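Local atomic coordinates of beta-galactoside alpha-2,6-sialyltransferase (Photobacterium sp., PDB entry 2Z4T), a protein that probably transfers sialic acid from the donor CMP-sialic acid to galactosides such as lactose in alpha-2,6 linkage, using a GT-B fold. Residues A[303-306]-A[307-310]; A[244-247]-A[248-251]; A[181-184]-A[185-189]. All coordinates share one frame; numbering follows the deposited sequence. Where two conformers were deposited one is given.

Interaction 1 of 3, residues A[303-306]-A[307-310]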
ATOM      1  N   SER A 303      14.898  -4.055  24.943  1.00 41.85           N
ATOM      2  CA  SER A 303      15.417  -2.686  24.879  1.00 42.44           C
ATOM      3  C   SER A 303      14.538  -1.740  24.053  1.00 42.09           C
ATOM      4  O   SER A 303      14.636  -0.526  24.188  1.00 42.07           O
ATOM      5  CB  SER A 303      16.880  -2.655  24.411  1.00 42.60           C
ATOM      6  OG  SER A 303      16.975  -2.896  23.020  1.00 45.07           O
ATOM      7  N   LEU A 304      13.654  -2.298  23.225  1.00 41.97           N
ATOM      8  CA  LEU A 304      12.718  -1.484  22.439  1.00 41.50           C
ATOM      9  C   LEU A 304      11.334  -1.272  23.089  1.00 42.01           C
ATOM     10  O   LEU A 304      10.460  -0.602  22.506  1.00 42.30           O
ATOM     11  CB  LEU A 304      12.601  -2.033  21.012  1.00 40.75           C
ATOM     12  CG  LEU A 304      13.931  -2.057  20.252  1.00 40.06           C
ATOM     13  CD1 LEU A 304      13.819  -2.859  18.950  1.00 36.50           C
ATOM     14  CD2 LEU A 304      14.501  -0.637  20.018  1.00 36.55           C
ATOM     15  N   HIS A 305      11.137  -1.814  24.289  1.00 42.23           N
ATOM     16  CA  HIS A 305       9.899  -1.557  25.049  1.00 43.03           C
ATOM     17  C   HIS A 305       9.629  -0.056  25.204  1.00 43.03           C
ATOM     18  O   HIS A 305       8.475   0.378  25.075  1.00 42.86           O
ATOM     19  CB  HIS A 305       9.898  -2.262  26.418  1.00 42.76           C
ATOM     20  CG  HIS A 305       9.816  -3.758  26.341  1.00 43.78           C
ATOM     21  ND1 HIS A 305       9.633  -4.549  27.454  1.00 45.24           N
ATOM     22  CD2 HIS A 305       9.882  -4.610  25.289  1.00 45.38           C
ATOM     23  CE1 HIS A 305       9.602  -5.822  27.096  1.00 44.61           C
ATOM     24  NE2 HIS A 305       9.748  -5.887  25.786  1.00 45.23           N
ATOM     25  N   GLU A 306      10.683   0.733  25.444  1.00 43.37           N
ATOM     26  CA  GLU A 306      10.553   2.209  25.487  1.00 44.29           C
ATOM     27  C   GLU A 306       9.909   2.754  24.205  1.00 43.69           C
ATOM     28  O   GLU A 306       8.992   3.584  24.269  1.00 43.74           O
ATOM     29  CB  GLU A 306      11.905   2.902  25.713  1.00 44.01           C
ATOM     30  CG  GLU A 306      12.160   3.426  27.106  1.00 45.66           C
ATOM     31  CD  GLU A 306      13.628   3.845  27.311  1.00 46.78           C
ATOM     32  OE1 GLU A 306      13.903   5.073  27.377  1.00 49.22           O
ATOM     33  OE2 GLU A 306      14.511   2.943  27.390  1.00 48.62           O
ATOM     34  N   LEU A 307      10.380   2.282  23.048  1.00 43.13           N
ATOM     35  CA  LEU A 307       9.827   2.741  21.768  1.00 42.70           C
ATOM     36  C   LEU A 307       8.387   2.276  21.607  1.00 42.38           C
ATOM     37  O   LEU A 307       7.515   3.053  21.195  1.00 41.93           O
ATOM     38  CB  LEU A 307      10.683   2.290  20.575  1.00 42.67           C
ATOM     39  CG  LEU A 307      10.123   2.731  19.223  1.00 41.54           C
ATOM     40  CD1 LEU A 307      10.142   4.234  19.103  1.00 40.24           C
ATOM     41  CD2 LEU A 307      10.890   2.105  18.100  1.00 41.20           C
ATOM     42  N   ARG A 308       8.148   1.010  21.948  1.00 42.55           N
ATOM     43  CA  ARG A 308       6.796   0.462  21.975  1.00 42.78           C
ATOM     44  C   ARG A 308       5.846   1.316  22.843  1.00 42.82           C
ATOM     45  O   ARG A 308       4.756   1.667  22.379  1.00 42.55           O
ATOM     46  CB  ARG A 308       6.811  -1.030  22.334  1.00 42.73           C
ATOM     47  CG  ARG A 308       5.954  -1.413  23.502  1.00 44.52           C
ATOM     48  CD  ARG A 308       5.134  -2.630  23.267  1.00 44.19           C
ATOM     49  NE  ARG A 308       5.728  -3.842  23.837  1.00 46.31           N
ATOM     50  CZ  ARG A 308       5.993  -4.064  25.129  1.00 45.86           C
ATOM     51  NH1 ARG A 308       5.777  -3.136  26.052  1.00 44.42           N
ATOM     52  NH2 ARG A 308       6.514  -5.231  25.495  1.00 44.89           N
ATOM     53  N   ASP A 309       6.280   1.678  24.060  1.00 42.91           N
ATOM     54  CA  ASP A 309       5.543   2.630  24.923  1.00 43.48           C
ATOM     55  C   ASP A 309       5.272   3.930  24.200  1.00 42.93           C
ATOM     56  O   ASP A 309       4.163   4.456  24.256  1.00 42.86           O
ATOM     57  CB  ASP A 309       6.332   3.003  26.195  1.00 43.86           C
ATOM     58  CG  ASP A 309       6.379   1.884  27.214  1.00 46.23           C
ATOM     59  OD1 ASP A 309       5.674   0.866  27.006  1.00 47.39           O
ATOM     60  OD2 ASP A 309       7.131   2.027  28.219  1.00 47.42           O
ATOM     61  N   TYR A 310       6.311   4.448  23.546  1.00 42.25           N
ATOM     62  CA  TYR A 310       6.274   5.767  22.942  1.00 41.67           C
ATOM     63  C   TYR A 310       5.300   5.849  21.765  1.00 42.11           C
ATOM     64  O   TYR A 310       4.604   6.868  21.604  1.00 42.37           O
ATOM     65  CB  TYR A 310       7.675   6.176  22.507  1.00 40.96           C
ATOM     66  CG  TYR A 310       7.807   7.632  22.152  1.00 40.75           C
ATOM     67  CD1 TYR A 310       8.028   8.597  23.147  1.00 40.57           C
ATOM     68  CD2 TYR A 310       7.719   8.059  20.822  1.00 39.15           C
ATOM     69  CE1 TYR A 310       8.164   9.951  22.831  1.00 38.82           C
ATOM     70  CE2 TYR A 310       7.857   9.395  20.499  1.00 40.14           C
ATOM     71  CZ  TYR A 310       8.081  10.345  21.511  1.00 39.57           C
ATOM     72  OH  TYR A 310       8.212  11.680  21.192  1.00 38.17           O
TER

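Interaction 2 of 3, residues A[244-247]-A[248-251]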
ATOM      1  N   ARG A 244      18.658  -0.192  19.119  1.00 40.33           N
ATOM      2  CA  ARG A 244      18.650  -0.802  20.439  1.00 40.96           C
ATOM      3  C   ARG A 244      19.759  -0.210  21.314  1.00 41.83           C
ATOM      4  O   ARG A 244      19.562  -0.070  22.530  1.00 42.27           O
ATOM      5  CB  ARG A 244      18.813  -2.316  20.351  1.00 40.65           C
ATOM      6  CG  ARG A 244      17.623  -3.052  19.761  1.00 40.82           C
ATOM      7  CD  ARG A 244      17.927  -4.540  19.669  1.00 40.42           C
ATOM      8  NE  ARG A 244      19.342  -4.743  19.362  1.00 40.92           N
ATOM      9  CZ  ARG A 244      20.076  -5.759  19.798  1.00 39.56           C
ATOM     10  NH1 ARG A 244      19.519  -6.695  20.553  1.00 39.95           N
ATOM     11  NH2 ARG A 244      21.368  -5.835  19.481  1.00 36.09           N
ATOM     12  N   ASP A 245      20.894   0.157  20.706  1.00 41.90           N
ATOM     13  CA  ASP A 245      22.059   0.660  21.465  1.00 42.76           C
ATOM     14  C   ASP A 245      21.832   2.042  22.076  1.00 42.63           C
ATOM     15  O   ASP A 245      22.531   2.435  23.011  1.00 42.45           O
ATOM     16  CB  ASP A 245      23.343   0.720  20.605  1.00 42.99           C
ATOM     17  CG  ASP A 245      23.771  -0.640  20.042  1.00 45.95           C
ATOM     18  OD1 ASP A 245      23.268  -1.703  20.486  1.00 47.65           O
ATOM     19  OD2 ASP A 245      24.633  -0.635  19.126  1.00 50.18           O
ATOM     20  N   THR A 246      20.867   2.781  21.543  1.00 42.96           N
ATOM     21  CA  THR A 246      20.658   4.164  21.960  1.00 43.41           C
ATOM     22  C   THR A 246      20.568   4.317  23.483  1.00 43.47           C
ATOM     23  O   THR A 246      19.718   3.699  24.118  1.00 43.51           O
ATOM     24  CB  THR A 246      19.401   4.747  21.289  1.00 43.31           C
ATOM     25  OG1 THR A 246      19.452   4.465  19.889  1.00 44.38           O
ATOM     26  CG2 THR A 246      19.318   6.240  21.468  1.00 43.73           C
ATOM     27  N   LEU A 247      21.466   5.117  24.055  1.00 43.70           N
ATOM     28  CA  LEU A 247      21.287   5.634  25.420  1.00 44.32           C
ATOM     29  C   LEU A 247      20.129   6.615  25.440  1.00 44.85           C
ATOM     30  O   LEU A 247      19.945   7.380  24.482  1.00 45.21           O
ATOM     31  CB  LEU A 247      22.507   6.422  25.896  1.00 43.79           C
ATOM     32  CG  LEU A 247      23.917   5.851  25.856  1.00 44.25           C
ATOM     33  CD1 LEU A 247      24.827   6.824  26.565  1.00 43.81           C
ATOM     34  CD2 LEU A 247      23.972   4.465  26.488  1.00 44.51           C
ATOM     35  N   ASN A 248      19.375   6.626  26.540  1.00 45.05           N
ATOM     36  CA  ASN A 248      18.355   7.642  26.752  1.00 44.86           C
ATOM     37  C   ASN A 248      17.375   7.693  25.577  1.00 44.27           C
ATOM     38  O   ASN A 248      17.131   8.746  24.995  1.00 44.38           O
ATOM     39  CB  ASN A 248      19.030   9.001  27.001  1.00 44.88           C
ATOM     40  CG  ASN A 248      19.837   9.023  28.308  1.00 47.63           C
ATOM     41  OD1 ASN A 248      19.274   8.885  29.409  1.00 51.07           O
ATOM     42  ND2 ASN A 248      21.155   9.208  28.199  1.00 47.92           N
ATOM     43  N   LYS A 249      16.820   6.540  25.227  1.00 43.66           N
ATOM     44  CA  LYS A 249      15.943   6.442  24.071  1.00 43.18           C
ATOM     45  C   LYS A 249      14.840   7.463  24.149  1.00 43.61           C
ATOM     46  O   LYS A 249      14.560   8.167  23.173  1.00 43.87           O
ATOM     47  CB  LYS A 249      15.350   5.040  23.953  1.00 42.88           C
ATOM     48  CG  LYS A 249      16.381   4.001  23.574  1.00 41.86           C
ATOM     49  CD  LYS A 249      15.798   2.604  23.449  1.00 38.28           C
ATOM     50  CE  LYS A 249      16.904   1.629  23.042  1.00 37.74           C
ATOM     51  NZ  LYS A 249      17.943   1.498  24.112  1.00 34.46           N
ATOM     52  N   THR A 250      14.226   7.565  25.322  1.00 43.82           N
ATOM     53  CA  THR A 250      13.063   8.429  25.485  1.00 43.94           C
ATOM     54  C   THR A 250      13.436   9.900  25.264  1.00 43.35           C
ATOM     55  O   THR A 250      12.744  10.617  24.539  1.00 43.42           O
ATOM     56  CB  THR A 250      12.311   8.128  26.819  1.00 44.45           C
ATOM     57  OG1 THR A 250      12.061   6.707  26.882  1.00 44.99           O
ATOM     58  CG2 THR A 250      10.963   8.870  26.889  1.00 42.40           C
ATOM     59  N   ASP A 251      14.559  10.319  25.829  1.00 42.74           N
ATOM     60  CA  ASP A 251      15.120  11.635  25.524  1.00 42.60           C
ATOM     61  C   ASP A 251      15.253  11.866  24.007  1.00 42.73           C
ATOM     62  O   ASP A 251      14.819  12.910  23.515  1.00 43.14           O
ATOM     63  CB  ASP A 251      16.458  11.846  26.237  1.00 42.34           C
ATOM     64  CG  ASP A 251      16.305  12.013  27.763  1.00 44.06           C
ATOM     65  OD1 ASP A 251      15.180  12.295  28.239  1.00 45.22           O
ATOM     66  OD2 ASP A 251      17.313  11.868  28.494  1.00 45.32           O
TER

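Interaction 3 of 3, residues A[181-184]-A[185-189]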
ATOM      1  N   VAL A 181       3.164  17.977  -4.339  1.00 42.77           N
ATOM      2  CA  VAL A 181       2.998  18.983  -3.285  1.00 42.36           C
ATOM      3  C   VAL A 181       2.152  20.146  -3.822  1.00 42.76           C
ATOM      4  O   VAL A 181       1.139  20.508  -3.202  1.00 42.66           O
ATOM      5  CB  VAL A 181       4.353  19.480  -2.704  1.00 42.24           C
ATOM      6  CG1 VAL A 181       4.143  20.679  -1.782  1.00 41.88           C
ATOM      7  CG2 VAL A 181       5.079  18.362  -1.964  1.00 40.01           C
ATOM      8  N   GLN A 182       2.540  20.695  -4.981  1.00 42.88           N
ATOM      9  CA  GLN A 182       1.794  21.777  -5.639  0.50 43.17           C
ATOM     10  C   GLN A 182       0.318  21.423  -5.840  1.00 43.35           C
ATOM     11  O   GLN A 182      -0.577  22.238  -5.611  1.00 43.07           O
ATOM     12  CB  GLN A 182       2.438  22.111  -6.987  0.50 43.08           C
ATOM     13  CG  GLN A 182       3.780  22.819  -6.869  0.50 43.38           C
ATOM     14  CD  GLN A 182       4.674  22.642  -8.089  0.50 44.29           C
ATOM     15  OE1 GLN A 182       5.887  22.826  -7.997  0.50 45.20           O
ATOM     16  NE2 GLN A 182       4.086  22.278  -9.230  0.50 43.56           N
ATOM     17  N   GLU A 183       0.066  20.195  -6.289  1.00 43.56           N
ATOM     18  CA  GLU A 183      -1.317  19.793  -6.504  1.00 44.46           C
ATOM     19  C   GLU A 183      -2.106  19.764  -5.191  1.00 44.35           C
ATOM     20  O   GLU A 183      -3.268  20.190  -5.148  1.00 45.05           O
ATOM     21  CB  GLU A 183      -1.418  18.468  -7.252  1.00 44.83           C
ATOM     22  CG  GLU A 183      -2.834  18.141  -7.733  1.00 48.35           C
ATOM     23  CD  GLU A 183      -3.480  19.306  -8.533  1.00 52.42           C
ATOM     24  OE1 GLU A 183      -2.826  19.817  -9.484  1.00 51.58           O
ATOM     25  OE2 GLU A 183      -4.633  19.700  -8.190  1.00 52.67           O
ATOM     26  N   ILE A 184      -1.466  19.298  -4.122  1.00 43.68           N
ATOM     27  CA  ILE A 184      -2.061  19.339  -2.794  1.00 43.01           C
ATOM     28  C   ILE A 184      -2.317  20.803  -2.333  1.00 43.37           C
ATOM     29  O   ILE A 184      -3.368  21.122  -1.748  1.00 42.86           O
ATOM     30  CB  ILE A 184      -1.173  18.565  -1.792  1.00 42.91           C
ATOM     31  CG1 ILE A 184      -1.112  17.089  -2.197  1.00 41.57           C
ATOM     32  CG2 ILE A 184      -1.652  18.744  -0.335  1.00 41.80           C
ATOM     33  CD1 ILE A 184      -0.016  16.310  -1.536  1.00 39.96           C
ATOM     34  N   VAL A 185      -1.366  21.687  -2.604  1.00 43.53           N
ATOM     35  CA  VAL A 185      -1.525  23.091  -2.242  1.00 44.08           C
ATOM     36  C   VAL A 185      -2.727  23.701  -2.955  1.00 45.03           C
ATOM     37  O   VAL A 185      -3.506  24.432  -2.336  1.00 44.90           O
ATOM     38  CB  VAL A 185      -0.249  23.909  -2.516  1.00 43.97           C
ATOM     39  CG1 VAL A 185      -0.541  25.425  -2.481  1.00 42.47           C
ATOM     40  CG2 VAL A 185       0.819  23.526  -1.517  1.00 43.20           C
ATOM     41  N   LYS A 186      -2.883  23.373  -4.239  1.00 45.91           N
ATOM     42  CA  LYS A 186      -4.013  23.871  -5.010  0.50 46.41           C
ATOM     43  C   LYS A 186      -5.337  23.411  -4.399  1.00 46.83           C
ATOM     44  O   LYS A 186      -6.272  24.201  -4.317  1.00 47.65           O
ATOM     45  CB  LYS A 186      -3.879  23.501  -6.492  0.50 46.40           C
ATOM     46  CG  LYS A 186      -2.657  24.151  -7.151  0.50 46.22           C
ATOM     47  CD  LYS A 186      -2.506  23.799  -8.623  0.50 46.54           C
ATOM     48  CE  LYS A 186      -1.132  24.221  -9.133  0.50 46.76           C
ATOM     49  NZ  LYS A 186      -1.119  24.495 -10.591  0.50 46.83           N
ATOM     50  N   GLN A 187      -5.410  22.164  -3.937  1.00 47.10           N
ATOM     51  CA  GLN A 187      -6.634  21.703  -3.271  1.00 48.72           C
ATOM     52  C   GLN A 187      -6.926  22.500  -1.988  1.00 48.81           C
ATOM     53  O   GLN A 187      -8.080  22.831  -1.712  1.00 48.78           O
ATOM     54  CB  GLN A 187      -6.618  20.194  -2.955  1.00 49.03           C
ATOM     55  CG  GLN A 187      -6.489  19.270  -4.162  1.00 51.92           C
ATOM     56  CD  GLN A 187      -7.552  19.536  -5.237  1.00 55.56           C
ATOM     57  OE1 GLN A 187      -7.226  19.901  -6.375  1.00 57.31           O
ATOM     58  NE2 GLN A 187      -8.817  19.355  -4.880  1.00 54.53           N
ATOM     59  N   ALA A 188      -5.875  22.803  -1.225  1.00 49.01           N
ATOM     60  CA  ALA A 188      -5.989  23.548   0.025  1.00 48.88           C
ATOM     61  C   ALA A 188      -6.462  24.969  -0.244  1.00 49.43           C
ATOM     62  O   ALA A 188      -7.192  25.548   0.568  1.00 49.35           O
ATOM     63  CB  ALA A 188      -4.658  23.575   0.748  1.00 48.50           C
ATOM     64  N   GLN A 189      -6.032  25.525  -1.377  1.00 49.49           N
ATOM     65  CA  GLN A 189      -6.376  26.885  -1.758  1.00 50.09           C
ATOM     66  C   GLN A 189      -7.794  26.985  -2.283  1.00 50.51           C
ATOM     67  O   GLN A 189      -8.411  28.035  -2.225  1.00 50.75           O
ATOM     68  CB  GLN A 189      -5.430  27.377  -2.847  1.00 50.03           C
ATOM     69  CG  GLN A 189      -4.182  28.047  -2.330  1.00 49.66           C
ATOM     70  CD  GLN A 189      -3.076  28.087  -3.360  1.00 49.67           C
ATOM     71  OE1 GLN A 189      -1.998  28.605  -3.094  1.00 49.32           O
ATOM     72  NE2 GLN A 189      -3.330  27.526  -4.540  1.00 49.78           N
TER

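Interaction 1 of 3, residues A[303-306]-A[307-310]
His305 and Arg308 stack on one face of the first turn of helix 305-311, a short helix in the GT-B glycosyltransferase part of the chain. The helix follows closely on Ser303, which with Glu301 makes up a magnesium site. The guanidinium lies flat on the imidazole, with centres 4.0 Å apart and planes turned 29° against each other. NH2 does most of the touching. It sits 3.3 Å above the plane of the His305 ring, over its centre. CG of His305 is anti to its carbonyl carbon, beside the backbone N (chi1 -69°), while the Arg308 chain bends at chi2 and chi3, which folds the guanidinium back over the ring. The two side chains run alongside each other and point the same way. Thr299 fixes both groups: its carbonyl O is hydrogen-bonded to His305 NE2 and its OG1 to Arg308 NE.

The tightly packed side holds Leu304 and Leu307, both buried and both resting on Leu298. Glu306 and Tyr310 reach toward helix 249-265, where Glu306 OE1 makes a probable hydrogen bond to Thr250 OG1, while Tyr310 OH bonds to Asn281. The looser side is that of Asp309, an exposed residue. Its carboxylate bends back over the preceding turn, yet OD1 stays 6.7 Å from ND1 of His305.

Backbone bonds carry the helix past this turn. Arg308 N donates to Leu304 O at 2.9 Å, and Tyr310 N to Glu306 O, also at 2.9 Å. Asp309 N donates to His305 O at 2.7 Å, in a nearly straight bond of 170° at the hydrogen.

Interaction 2 of 3, residues A[244-247]-A[248-251]
Residues 244-247 leave helix 234-243 as an irregular loop, which bends so that the carbonyls of Arg244 and Thr246 both face the side chain of Lys249, in the first turn of helix 249-265. Asn248 takes the N-cap position with positive phi and psi (55° and 52°), but its side chain makes no capping bond. Lys249 carries the contact. Its chain is extended as far as CE and then bends at chi4 (65°), which brings the ammonium in between the two carbonyls. NZ donates to Arg244 O at 2.8 Å, from above the carbonyl plane. It also donates to Thr246 O at 2.8 Å, here within the carbonyl plane. The aliphatic part packs as well: CG of Lys249 lies 3.9 Å from CB of Thr246. The ammonium is buried with its residue, and these two bonds would partly offset the cost. Thr246 OG1 turns back to bond with Trp243 O. The polar end of Arg244 is engaged by Tyr241 O through NE and by OE1 of the magnesium ligand Glu301 through NH1. This is a loop joining two consecutive helices, its carbonyls gathered by a lysine, beside a magnesium site.

Interaction 3 of 3, residues A[181-184]-A[185-189]
Glu183 and Gln187 stand one helical turn apart on helix 178-190, and their side chains approach obliquely. The carboxylate and amide planes are 38° apart. Glu183 has CG anti to the backbone N (chi1 -169°). The chain then bends at chi2, which turns the carboxylate along the helix toward the later residues. Gln187 also bends at chi2, and its CG packs against the carbonyl oxygen of Glu183.

Lys186 comes from another direction. It was modelled in two conformers, so what follows holds for one of them and is doubtful for the other. Its chain is extended and crosses that of Glu183 at about a right angle. The meeting is between the aliphatic part and the carboxylate, with CD of Lys186 4.1 Å from OE1 of Glu183. NZ of Lys186 is 5.1 Å from OE1 of Glu183. Any attraction is probably weak, since the charged ends do not touch. CG of Lys186 also lies close over the carbonyl oxygen of Gln182, at 3.2 Å.

Val181 and Val185 form an apolar pair, CG1 of Val181 meeting CG2 of Val185 at 4.4 Å. Beneath these side chains run the i to i+4 hydrogen bonds of the alpha helix. Val185 N donates to Val181 O at 2.8 Å, and Lys186, Gln187 and Ala188 continue the series onto Gln182, Glu183 and Ile184.

The helix flanks the sheet of the N-terminal GT-B half. Val181 meets Pro211 and Glu215 of helix 205-216, and Val185 meets Glu215. Glu183, Ile184 and Gln187 rest on Tyr148 of strand 146-151, and Ile184 also reaches Leu117 and Val119 of strand 103-122.

Interactions 1 and 2 are neighbours in space, with centres 10 Å apart, though they follow one another along the chain. They meet where Ser303 O packs against CE of Lys249 at 3.3 Å. Both border one magnesium site. Ser303 and Glu301 make up that site, and the side chain of Arg244 lies about 4 Å from the ion. Interaction 3 stands apart, its centre 36 Å from interaction 1 and 38 Å from interaction 2. It is away from the CMP and lactose pockets and from the magnesium ions, on another flank of the sialyltransferase region.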